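Local coordinates for uncharacterized protein (Legionella pneumophila subsp. pneumophila str. Philadelphia 1, PDB 4R0G), which probably acts as a guanine-nucleotide exchange factor for the small GTPases Rab5, Rab21 and Rab22, through a VPS9-like domain, at residues Met97-Asn102 / Glu106-Ser111. Residues are numbered along the deposited sequence; the frame is centred on the assembly and turned at random.
Sequences MVYLTN and EHYITS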
ATOM      1  N   MET A  97      -4.299  24.295 -14.436  1.00 39.07           N
ATOM      2  CA  MET A  97      -5.083  23.959 -15.631  1.00 40.45           C
ATOM      3  C   MET A  97      -6.146  25.016 -15.894  1.00 45.90           C
ATOM      4  O   MET A  97      -6.388  25.406 -17.033  1.00 44.65           O
ATOM      5  CB  MET A  97      -5.718  22.578 -15.513  1.00 35.71           C
ATOM      6  CG  MET A  97      -4.699  21.455 -15.527  1.00 41.22           C
ATOM      7  SD  MET A  97      -5.398  19.798 -15.373  1.00 53.92           S
ATOM      8  CE  MET A  97      -6.102  19.561 -17.009  1.00 46.04           C
ATOM      9  N   VAL A  98      -6.749  25.504 -14.820  1.00 46.96           N
ATOM     10  CA  VAL A  98      -7.758  26.538 -14.915  1.00 45.46           C
ATOM     11  C   VAL A  98      -7.138  27.832 -15.404  1.00 49.49           C
ATOM     12  O   VAL A  98      -7.644  28.473 -16.331  1.00 52.70           O
ATOM     13  CB  VAL A  98      -8.431  26.750 -13.567  1.00 42.81           C
ATOM     14  CG1 VAL A  98      -9.390  27.959 -13.615  1.00 36.18           C
ATOM     15  CG2 VAL A  98      -9.118  25.460 -13.160  1.00 43.06           C
ATOM     16  N   TYR A  99      -6.028  28.214 -14.783  1.00 49.28           N
ATOM     17  CA  TYR A  99      -5.333  29.442 -15.170  1.00 47.09           C
ATOM     18  C   TYR A  99      -4.830  29.371 -16.604  1.00 51.76           C
ATOM     19  O   TYR A  99      -4.850  30.362 -17.311  1.00 60.98           O
ATOM     20  CB  TYR A  99      -4.198  29.725 -14.206  1.00 42.45           C
ATOM     21  CG  TYR A  99      -4.716  30.073 -12.842  1.00 44.32           C
ATOM     22  CD1 TYR A  99      -5.977  30.621 -12.699  1.00 42.49           C
ATOM     23  CD2 TYR A  99      -3.947  29.867 -11.697  1.00 37.99           C
ATOM     24  CE1 TYR A  99      -6.460  30.973 -11.456  1.00 43.46           C
ATOM     25  CE2 TYR A  99      -4.421  30.204 -10.444  1.00 35.07           C
ATOM     26  CZ  TYR A  99      -5.683  30.762 -10.333  1.00 43.09           C
ATOM     27  OH  TYR A  99      -6.207  31.110  -9.107  1.00 48.89           O
ATOM     28  N   LEU A 100      -4.399  28.193 -17.042  1.00 53.52           N
ATOM     29  CA  LEU A 100      -3.862  28.023 -18.390  1.00 47.19           C
ATOM     30  C   LEU A 100      -4.966  28.170 -19.413  1.00 50.29           C
ATOM     31  O   LEU A 100      -4.849  28.962 -20.347  1.00 55.10           O
ATOM     32  CB  LEU A 100      -3.219  26.640 -18.538  1.00 47.95           C
ATOM     33  CG  LEU A 100      -2.018  26.453 -19.483  1.00 49.22           C
ATOM     34  CD1 LEU A 100      -1.842  24.981 -19.780  1.00 48.32           C
ATOM     35  CD2 LEU A 100      -2.111  27.249 -20.777  1.00 45.67           C
ATOM     36  N   THR A 101      -6.037  27.402 -19.238  1.00 48.12           N
ATOM     37  CA  THR A 101      -7.153  27.446 -20.184  1.00 53.95           C
ATOM     38  C   THR A 101      -7.745  28.854 -20.335  1.00 53.53           C
ATOM     39  O   THR A 101      -8.111  29.267 -21.434  1.00 50.57           O
ATOM     40  CB  THR A 101      -8.246  26.449 -19.787  1.00 48.77           C
ATOM     41  OG1 THR A 101      -7.710  25.122 -19.866  1.00 50.98           O
ATOM     42  CG2 THR A 101      -9.412  26.557 -20.720  1.00 50.01           C
ATOM     43  N   ASN A 102      -7.810  29.574 -19.216  1.00 55.51           N
ATOM     44  CA  ASN A 102      -8.449  30.894 -19.113  1.00 58.26           C
ATOM     45  C   ASN A 102      -7.586  32.174 -19.192  1.00 58.36           C
ATOM     46  O   ASN A 102      -8.058  33.252 -18.856  1.00 55.23           O
ATOM     47  CB  ASN A 102      -9.413  30.916 -17.928  1.00 57.54           C
ATOM     48  CG  ASN A 102     -10.406  29.757 -17.969  1.00 53.52           C
ATOM     49  OD1 ASN A 102     -11.374  29.778 -18.728  1.00 54.20           O
ATOM     50  ND2 ASN A 102     -10.151  28.728 -17.163  1.00 56.87           N
ATOM     51  N   GLU A 106      -0.607  35.124 -16.720  1.00 62.63           N
ATOM     52  CA  GLU A 106       0.190  36.347 -16.744  1.00 63.35           C
ATOM     53  C   GLU A 106       0.253  37.001 -15.385  1.00 58.96           C
ATOM     54  O   GLU A 106       1.314  37.435 -14.954  1.00 68.03           O
ATOM     55  CB  GLU A 106      -0.347  37.347 -17.776  1.00 71.63           C
ATOM     56  CG  GLU A 106       0.043  37.006 -19.193  1.00 80.69           C
ATOM     57  CD  GLU A 106      -0.164  35.529 -19.481  1.00 88.28           C
ATOM     58  OE1 GLU A 106      -1.301  35.034 -19.233  1.00 77.32           O
ATOM     59  OE2 GLU A 106       0.819  34.857 -19.894  1.00 88.23           O
ATOM     60  N   HIS A 107      -0.869  37.041 -14.687  1.00 55.11           N
ATOM     61  CA  HIS A 107      -0.898  37.762 -13.432  1.00 60.81           C
ATOM     62  C   HIS A 107      -0.075  37.012 -12.420  1.00 60.70           C
ATOM     63  O   HIS A 107       0.203  37.534 -11.341  1.00 60.12           O
ATOM     64  CB  HIS A 107      -2.325  37.949 -12.899  1.00 64.62           C
ATOM     65  CG  HIS A 107      -3.307  38.424 -13.928  1.00 71.87           C
ATOM     66  ND1 HIS A 107      -3.898  37.579 -14.845  1.00 68.29           N
ATOM     67  CD2 HIS A 107      -3.813  39.658 -14.171  1.00 70.46           C
ATOM     68  CE1 HIS A 107      -4.720  38.272 -15.614  1.00 69.16           C
ATOM     69  NE2 HIS A 107      -4.686  39.534 -15.225  1.00 74.49           N
ATOM     70  N   TYR A 108       0.259  35.760 -12.735  1.00 61.08           N
ATOM     71  CA  TYR A 108       1.106  34.970 -11.840  1.00 58.34           C
ATOM     72  C   TYR A 108       2.598  34.991 -12.200  1.00 56.87           C
ATOM     73  O   TYR A 108       3.443  34.650 -11.366  1.00 59.88           O
ATOM     74  CB  TYR A 108       0.539  33.537 -11.714  1.00 54.99           C
ATOM     75  CG  TYR A 108      -0.867  33.502 -11.118  1.00 55.58           C
ATOM     76  CD1 TYR A 108      -1.060  33.390  -9.736  1.00 49.54           C
ATOM     77  CD2 TYR A 108      -2.001  33.606 -11.938  1.00 46.61           C
ATOM     78  CE1 TYR A 108      -2.331  33.368  -9.188  1.00 47.73           C
ATOM     79  CE2 TYR A 108      -3.273  33.597 -11.403  1.00 43.79           C
ATOM     80  CZ  TYR A 108      -3.442  33.479 -10.025  1.00 49.79           C
ATOM     81  OH  TYR A 108      -4.720  33.467  -9.487  1.00 44.50           O
ATOM     82  N   ILE A 109       2.916  35.465 -13.406  1.00 59.94           N
ATOM     83  CA  ILE A 109       4.287  35.392 -13.933  1.00 64.61           C
ATOM     84  C   ILE A 109       5.142  36.641 -13.723  1.00 64.77           C
ATOM     85  O   ILE A 109       4.791  37.721 -14.208  1.00 75.27           O
ATOM     86  CB  ILE A 109       4.319  35.032 -15.423  1.00 55.71           C
ATOM     87  CG1 ILE A 109       3.919  33.576 -15.617  1.00 57.07           C
ATOM     88  CG2 ILE A 109       5.713  35.212 -15.967  1.00 63.82           C
ATOM     89  CD1 ILE A 109       3.617  33.198 -17.074  1.00 61.40           C
ATOM     90  N   THR A 110       6.238  36.477 -12.974  1.00 58.25           N
ATOM     91  CA  THR A 110       7.237  37.525 -12.737  1.00 69.73           C
ATOM     92  C   THR A 110       8.644  36.940 -12.556  1.00 77.79           C
ATOM     93  O   THR A 110       8.811  35.846 -11.982  1.00 70.60           O
ATOM     94  CB  THR A 110       6.996  38.295 -11.434  1.00 74.82           C
ATOM     95  OG1 THR A 110       7.637  37.589 -10.364  1.00 69.25           O
ATOM     96  CG2 THR A 110       5.508  38.448 -11.131  1.00 81.86           C
ATOM     97  N   SER A 111       9.645  37.708 -13.000  1.00 78.27           N
ATOM     98  CA  SER A 111      11.062  37.383 -12.808  1.00 69.70           C
ATOM     99  C   SER A 111      11.568  37.801 -11.429  1.00 66.28           C
ATOM    100  O   SER A 111      12.665  37.416 -11.030  1.00 66.42           O
ATOM    101  CB  SER A 111      11.932  38.055 -13.874  1.00 71.58           C
ATOM    102  OG  SER A 111      11.229  38.209 -15.094  1.00 89.79           O
TER
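Val98 O, next to the tyrosine that stacks on Tyr108, is gripped twice by Asn102, the residue at which the chain leaves helical geometry. Asn102 turns its side chain back on the helix, and its ND2 donates to Val98 O at 2.7 Å, tilted from the carbonyl plane; its backbone N reaches the same oxygen at 3.1 Å. Both bonds close the last turn of the helix, which contains Tyr99. From that turn the ring of Tyr99 makes an offset stack with the ring of Tyr108. Their planes lie 24° apart with centroids separated by 4.4 Å. The overlap is displaced: CE2 of Tyr108 sits 3.6 Å above the plane of the Tyr99 ring, over its centre, while CD2 of Tyr99 lies over a face of the Tyr108 ring. Within the VPS9-like domain, the pair joins the last turn of helix 80-101 to the loop leading to helix 116-126; Leu52 of helix 40-53 touches both tyrosine side chains, and Met123 and Asn126 pack on Tyr108. Both tyrosines leave the backbone toward the other segment, and chi1 (-68° in Tyr99, -61° in Tyr108) sets CG beside the backbone N. The side chains come in crosswise and their hydroxyl ends converge: CE2 of Tyr99 lies 3.4 Å from CZ of Tyr108, and Tyr99 OH is 2.8 Å from Tyr108 OH. Thr101 OG1 is tied to Glu142 of helix 132-151.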